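Local coordinates for protein glutathione S-transferase 2 (Onchocerca volvulus, PDB 1TU7) that catalyses the conjugation of glutathione to electrophilic compounds and appears to play a central role in the parasite's detoxification system, at residues A[36-39]-A[44-47]; A[53-58]-A[67-72]. One frame throughout, in Å; residues are numbered along the deposited sequence.

Contact 1: A[36-39]-A[44-47]. With GSH (glutathione), chain C.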
loop_
_atom_site.group_PDB
_atom_site.type_symbol
_atom_site.label_atom_id
_atom_site.label_comp_id
_atom_site.label_asym_id
_atom_site.label_seq_id
_atom_site.Cartn_x
_atom_site.Cartn_y
_atom_site.Cartn_z
ATOM N N ASP A 36 -1.590 -0.503 26.064
ATOM C CA ASP A 36 -1.883 -1.658 26.906
ATOM C C ASP A 36 -3.321 -2.169 26.761
ATOM O O ASP A 36 -3.618 -3.294 27.140
ATOM C CB ASP A 36 -1.552 -1.350 28.374
ATOM C CG ASP A 36 -0.046 -1.198 28.622
ATOM O OD1 ASP A 36 0.320 -0.769 29.743
ATOM O OD2 ASP A 36 0.841 -1.470 27.772
ATOM N N ASP A 37 -4.212 -1.360 26.200
ATOM C CA ASP A 37 -5.602 -1.774 26.013
ATOM C C ASP A 37 -5.883 -2.466 24.674
ATOM O O ASP A 37 -6.986 -2.978 24.464
ATOM C CB ASP A 37 -6.526 -0.575 26.136
ATOM C CG ASP A 37 -6.455 0.073 27.495
ATOM O OD1 ASP A 37 -6.096 -0.615 28.484
ATOM O OD2 ASP A 37 -6.753 1.268 27.670
ATOM N N PHE A 38 -4.898 -2.504 23.789
ATOM C CA PHE A 38 -5.137 -3.071 22.469
ATOM C C PHE A 38 -5.299 -4.588 22.477
ATOM O O PHE A 38 -6.163 -5.122 21.769
ATOM C CB PHE A 38 -4.044 -2.667 21.474
ATOM C CG PHE A 38 -4.343 -3.121 20.083
ATOM C CD1 PHE A 38 -5.538 -2.760 19.491
ATOM C CD2 PHE A 38 -3.462 -3.932 19.376
ATOM C CE1 PHE A 38 -5.876 -3.215 18.223
ATOM C CE2 PHE A 38 -3.789 -4.382 18.091
ATOM C CZ PHE A 38 -4.985 -4.014 17.522
ATOM N N SER A 39 -4.468 -5.287 23.252
ATOM C CA SER A 39 -4.521 -6.748 23.304
ATOM C C SER A 39 -5.935 -7.284 23.506
ATOM O O SER A 39 -6.307 -8.257 22.853
ATOM C CB SER A 39 -3.611 -7.301 24.406
ATOM O OG SER A 39 -3.367 -8.688 24.199
ATOM N N GLN A 44 -10.890 -8.210 17.257
ATOM C CA GLN A 44 -12.014 -7.557 16.598
ATOM C C GLN A 44 -11.673 -6.959 15.233
ATOM O O GLN A 44 -12.581 -6.610 14.498
ATOM C CB GLN A 44 -12.528 -6.434 17.469
ATOM C CG GLN A 44 -13.023 -6.929 18.827
ATOM C CD GLN A 44 -13.596 -5.830 19.664
ATOM O OE1 GLN A 44 -13.896 -4.746 19.165
ATOM N NE2 GLN A 44 -13.772 -6.103 20.952
ATOM N N PHE A 45 -10.390 -6.839 14.931
ATOM C CA PHE A 45 -9.895 -6.206 13.696
ATOM C C PHE A 45 -9.424 -7.278 12.752
ATOM O O PHE A 45 -8.785 -8.218 13.176
ATOM C CB PHE A 45 -8.819 -5.194 14.056
ATOM C CG PHE A 45 -9.342 -4.183 15.019
ATOM C CD1 PHE A 45 -9.111 -4.324 16.373
ATOM C CD2 PHE A 45 -10.204 -3.188 14.598
ATOM C CE1 PHE A 45 -9.672 -3.439 17.294
ATOM C CE2 PHE A 45 -10.754 -2.293 15.496
ATOM C CZ PHE A 45 -10.493 -2.414 16.845
ATOM N N GLN A 46 -9.741 -7.114 11.473
ATOM C CA GLN A 46 -9.565 -8.171 10.491
ATOM C C GLN A 46 -8.118 -8.661 10.321
ATOM O O GLN A 46 -7.902 -9.825 10.015
ATOM C CB GLN A 46 -10.160 -7.734 9.148
ATOM C CG GLN A 46 -11.679 -7.569 9.169
ATOM C CD GLN A 46 -12.179 -6.128 9.345
ATOM O OE1 GLN A 46 -13.161 -5.698 8.685
ATOM N NE2 GLN A 46 -11.553 -5.404 10.239
ATOM N N PHE A 47 -7.128 -7.789 10.508
ATOM C CA PHE A 47 -5.728 -8.183 10.540
ATOM C C PHE A 47 -5.061 -7.994 11.900
ATOM O O PHE A 47 -3.857 -8.006 11.996
ATOM C CB PHE A 47 -4.936 -7.483 9.421
ATOM C CG PHE A 47 -5.468 -7.794 8.064
ATOM C CD1 PHE A 47 -6.213 -6.877 7.327
ATOM C CD2 PHE A 47 -5.268 -9.057 7.546
ATOM C CE1 PHE A 47 -6.709 -7.237 6.089
ATOM C CE2 PHE A 47 -5.699 -9.413 6.365
ATOM C CZ PHE A 47 -6.491 -8.523 5.637
HETATM N N1 GSH C . -0.887 -1.936 6.282
HETATM C CA1 GSH C . -1.412 -1.493 7.516
HETATM C C1 GSH C . -2.236 -0.281 7.399
HETATM O O11 GSH C . -1.764 0.609 6.507
HETATM O O12 GSH C . -3.270 0.094 8.064
HETATM C CB1 GSH C . -0.592 -1.492 8.735
HETATM C CG1 GSH C . -1.293 -1.458 10.067
HETATM C CD1 GSH C . -0.291 -1.497 11.210
HETATM O OE1 GSH C . 1.004 -1.780 10.933
HETATM N N2 GSH C . -0.723 -1.230 12.413
HETATM C CA2 GSH C . 0.144 -1.166 13.591
HETATM C C2 GSH C . -0.533 -1.859 14.709
HETATM O O2 GSH C . -1.909 -1.930 14.762
HETATM C CB2 GSH C . 0.368 0.280 14.024
HETATM S SG2 GSH C . 1.488 1.140 12.899
HETATM N N3 GSH C . 0.195 -2.426 15.656
HETATM C CA3 GSH C . -0.495 -3.076 16.737
HETATM C C3 GSH C . -0.169 -4.533 16.784
HETATM O O31 GSH C . 0.161 -5.258 15.735
HETATM O O32 GSH C . -0.232 -5.136 18.047
#

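Contact 2: A[53-58]-A[67-72]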
loop_
_atom_site.group_PDB
_atom_site.type_symbol
_atom_site.label_atom_id
_atom_site.label_comp_id
_atom_site.label_asym_id
_atom_site.label_seq_id
_atom_site.Cartn_x
_atom_site.Cartn_y
_atom_site.Cartn_z
ATOM N N LEU A 53 -11.565 2.304 10.552
ATOM C CA LEU A 53 -12.677 3.231 10.432
ATOM C C LEU A 53 -13.981 2.449 10.499
ATOM O O LEU A 53 -14.203 1.538 9.692
ATOM C CB LEU A 53 -12.614 4.002 9.118
ATOM C CG LEU A 53 -13.787 4.964 8.923
ATOM C CD1 LEU A 53 -13.604 6.168 9.839
ATOM C CD2 LEU A 53 -13.852 5.299 7.421
ATOM N N TYR A 54 -14.826 2.833 11.439
ATOM C CA TYR A 54 -16.222 2.446 11.433
ATOM C C TYR A 54 -17.001 3.531 10.718
ATOM O O TYR A 54 -16.986 4.683 11.126
ATOM C CB TYR A 54 -16.712 2.276 12.868
ATOM C CG TYR A 54 -15.919 1.282 13.707
ATOM C CD1 TYR A 54 -14.819 1.698 14.473
ATOM C CD2 TYR A 54 -16.274 -0.077 13.749
ATOM C CE1 TYR A 54 -14.108 0.805 15.250
ATOM C CE2 TYR A 54 -15.555 -0.967 14.531
ATOM C CZ TYR A 54 -14.492 -0.519 15.288
ATOM O OH TYR A 54 -13.773 -1.385 16.105
ATOM N N ASP A 55 -17.617 3.149 9.612
ATOM C CA ASP A 55 -18.450 4.034 8.826
ATOM C C ASP A 55 -19.845 3.456 8.877
ATOM O O ASP A 55 -20.163 2.508 8.152
ATOM C CB ASP A 55 -17.930 4.064 7.406
ATOM C CG ASP A 55 -18.688 5.022 6.541
ATOM O OD1 ASP A 55 -19.790 5.477 6.944
ATOM O OD2 ASP A 55 -18.261 5.364 5.428
ATOM N N GLY A 56 -20.663 3.998 9.772
ATOM C CA GLY A 56 -21.924 3.359 10.095
ATOM C C GLY A 56 -21.664 1.923 10.559
ATOM O O GLY A 56 -20.857 1.712 11.459
ATOM N N ASP A 57 -22.303 0.961 9.895
ATOM C CA ASP A 57 -22.146 -0.480 10.222
ATOM C C ASP A 57 -20.987 -1.174 9.489
ATOM O O ASP A 57 -20.821 -2.390 9.584
ATOM C CB ASP A 57 -23.452 -1.242 9.913
ATOM N N GLN A 58 -20.156 -0.417 8.778
ATOM C CA GLN A 58 -19.039 -0.964 8.030
ATOM C C GLN A 58 -17.762 -0.775 8.824
ATOM O O GLN A 58 -17.456 0.333 9.234
ATOM C CB GLN A 58 -18.895 -0.223 6.702
ATOM C CG GLN A 58 -18.060 -0.907 5.676
ATOM C CD GLN A 58 -18.053 -0.176 4.341
ATOM O OE1 GLN A 58 -18.643 0.909 4.200
ATOM N NE2 GLN A 58 -17.386 -0.764 3.360
ATOM N N LEU A 67 -8.677 5.377 3.392
ATOM C CA LEU A 67 -8.537 6.631 2.666
ATOM C C LEU A 67 -9.262 6.609 1.318
ATOM O O LEU A 67 -9.932 7.574 0.958
ATOM C CB LEU A 67 -7.061 6.945 2.486
ATOM C CG LEU A 67 -6.373 8.262 2.696
ATOM C CD1 LEU A 67 -7.020 9.146 3.743
ATOM C CD2 LEU A 67 -4.929 7.876 3.053
ATOM N N ARG A 68 -9.113 5.528 0.556
ATOM C CA ARG A 68 -9.788 5.461 -0.748
ATOM C C ARG A 68 -11.297 5.364 -0.614
ATOM O O ARG A 68 -12.035 5.893 -1.424
ATOM C CB ARG A 68 -9.253 4.306 -1.596
ATOM C CG ARG A 68 -7.904 4.636 -2.190
ATOM C CD ARG A 68 -7.334 3.551 -3.056
ATOM N NE ARG A 68 -6.836 2.470 -2.261
ATOM C CZ ARG A 68 -5.625 2.418 -1.736
ATOM N NH1 ARG A 68 -4.791 3.466 -1.943
ATOM N NH2 ARG A 68 -5.247 1.395 -1.007
ATOM N N HIS A 69 -11.790 4.692 0.424
ATOM C CA HIS A 69 -13.216 4.656 0.655
ATOM C C HIS A 69 -13.762 6.045 0.953
ATOM O O HIS A 69 -14.755 6.469 0.398
ATOM C CB HIS A 69 -13.543 3.696 1.792
ATOM C CG HIS A 69 -14.894 3.872 2.369
ATOM N ND1 HIS A 69 -16.021 3.356 1.782
ATOM C CD2 HIS A 69 -15.310 4.506 3.498
ATOM C CE1 HIS A 69 -17.075 3.653 2.521
ATOM N NE2 HIS A 69 -16.670 4.338 3.575
ATOM N N LEU A 70 -13.099 6.761 1.855
ATOM C CA LEU A 70 -13.522 8.109 2.152
ATOM C C LEU A 70 -13.442 9.004 0.909
ATOM O O LEU A 70 -14.340 9.829 0.665
ATOM C CB LEU A 70 -12.679 8.674 3.277
ATOM C CG LEU A 70 -12.979 8.106 4.666
ATOM C CD1 LEU A 70 -11.919 8.632 5.614
ATOM C CD2 LEU A 70 -14.362 8.490 5.115
ATOM N N ALA A 71 -12.368 8.830 0.138
ATOM C CA ALA A 71 -12.183 9.595 -1.082
ATOM C C ALA A 71 -13.331 9.382 -2.061
ATOM O O ALA A 71 -13.824 10.340 -2.651
ATOM C CB ALA A 71 -10.900 9.235 -1.705
ATOM N N ARG A 72 -13.764 8.152 -2.277
ATOM C CA ARG A 72 -14.903 7.910 -3.183
ATOM C C ARG A 72 -16.185 8.551 -2.633
ATOM O O ARG A 72 -16.913 9.207 -3.364
ATOM C CB ARG A 72 -15.111 6.419 -3.418
ATOM C CG ARG A 72 -14.086 5.803 -4.331
ATOM C CD ARG A 72 -14.367 4.335 -4.659
ATOM N NE ARG A 72 -14.336 3.479 -3.467
ATOM C CZ ARG A 72 -13.272 2.843 -3.032
ATOM N NH1 ARG A 72 -12.121 2.943 -3.676
ATOM N NH2 ARG A 72 -13.329 2.084 -1.931
#

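Contact 1: A[36-39]-A[44-47]
The rings of Phe38 and Phe45 meet through a single atom of the first: CE1 of Phe38 comes obliquely on to the CD1-CE1 bond of Phe45, 3.9 Å from CD1 and equally far from CE1. The two planes are 30° apart, but the centroids are separated by 6.0 Å, so the rings are nearly parallel yet slid past one another with hardly any overlap. The pair is better described as a staggered apolar contact than as a stack. One face of the Phe45 ring carries CB of Gln44, 4.1 Å above the plane and displaced toward the rim. At the edge of the Phe38 ring, near its plane, sits a carboxylate oxygen of glutathione, with O32 3.6 Å from CE2; CA3 of the same glycyl unit is 3.8 Å from CE2. The ring therefore touches Phe45 with CE1 and the ligand with CE2, two atoms on either side of CZ.

The torsions account for this reach. Phe38 holds CG anti to its own nitrogen (chi1 -174°), which carries the ring from the helically coiled segment 36-39 toward Phe45. Both phenylalanines are buried, although they bury just 68 Å² between the two segments, and no hydrogen bond joins these segments. Other residues complete their surroundings: Phe8 meets Phe38 edge-to-face, Leu50 touches both rings, and Phe45 also packs on Cys52 and Tyr54. Phe38 belongs to the observed glutathione pocket, in which the ligand is also hydrogen-bonded to Leu50 O. Phe38 thus lines the glycyl end of the glutathione site and Phe45 packs against its far CE1 corner, in the thioredoxin-like N-terminal domain of a Pi-class transferase.

Contact 2: A[53-58]-A[67-72]
His69 meets Asp55 and Leu70 meets Leu53, two neighbouring helix residues facing two alternate residues of a strand. Along the second segment, Leu67 points away from the strand and packs on Ile17, and Arg68 turns to the second subunit, where its NE forms a salt bridge with Asp88 of that chain. His69 then supplies the hydrogen bond: NE2 donates to OD2 of Asp55 at 2.6 Å, with an N-H...O angle of 174°. The acceptor lies almost exactly in the imidazole plane, whereas the donor reaches OD2 on its anti side, slightly out of the carboxylate plane. Ring and carboxylate planes are turned 68° against each other. With CG anti to the backbone nitrogen, the imidazole extends from the helix toward the strand. Its CE1 is 3.6 Å from OE1 of Gln58, whose amide crosses the ring steeply. Asp55 and Gln58 end a type II' turn, closed by Gln58 N to Asp55 O at 3.0 Å and Asp55 N to Gln58 O at 2.8 Å. OD2 of Asp55 also forms a salt bridge with Lys73, and ND1 of His69 is hydrogen-bonded to Glu81 of the second subunit, so the imidazole is held at both nitrogens.

Leu70 follows: its CD2 and CD2 of Leu53 meet tip to tip at 4.0 Å. Arg72 pairs through NE with Glu81 of the second subunit. Strand 53-55 and helix segment 67-72 run 31° from parallel with axes 10.9 Å apart. Helix 63-73 thus packs on the four-stranded mixed sheet, over strands 52-55 and 3-8, beside helix 15-23, which Leu70 touches.

Overall arrangement
Following the chain from the N terminus, contact 1 comes first: it closes a short loop within the connection between strand 29-33 and strand 52-55, with four residues between its segments. Contact 2 starts afterwards, on strand 52-55, and closes across strand 58-61 and the start of helix 63-73. The two are in series, neither nested nor crossed, with centres about 19 Å apart. They nevertheless touch, since Phe45 CE2 lies 3.2 Å from Tyr54 OH. Contact 1 joins parts of the connection beside the glutathione site; contact 2 ties the hairpin to helix 63-73. Both reach the second subunit, through Phe47 and Arg72 among others.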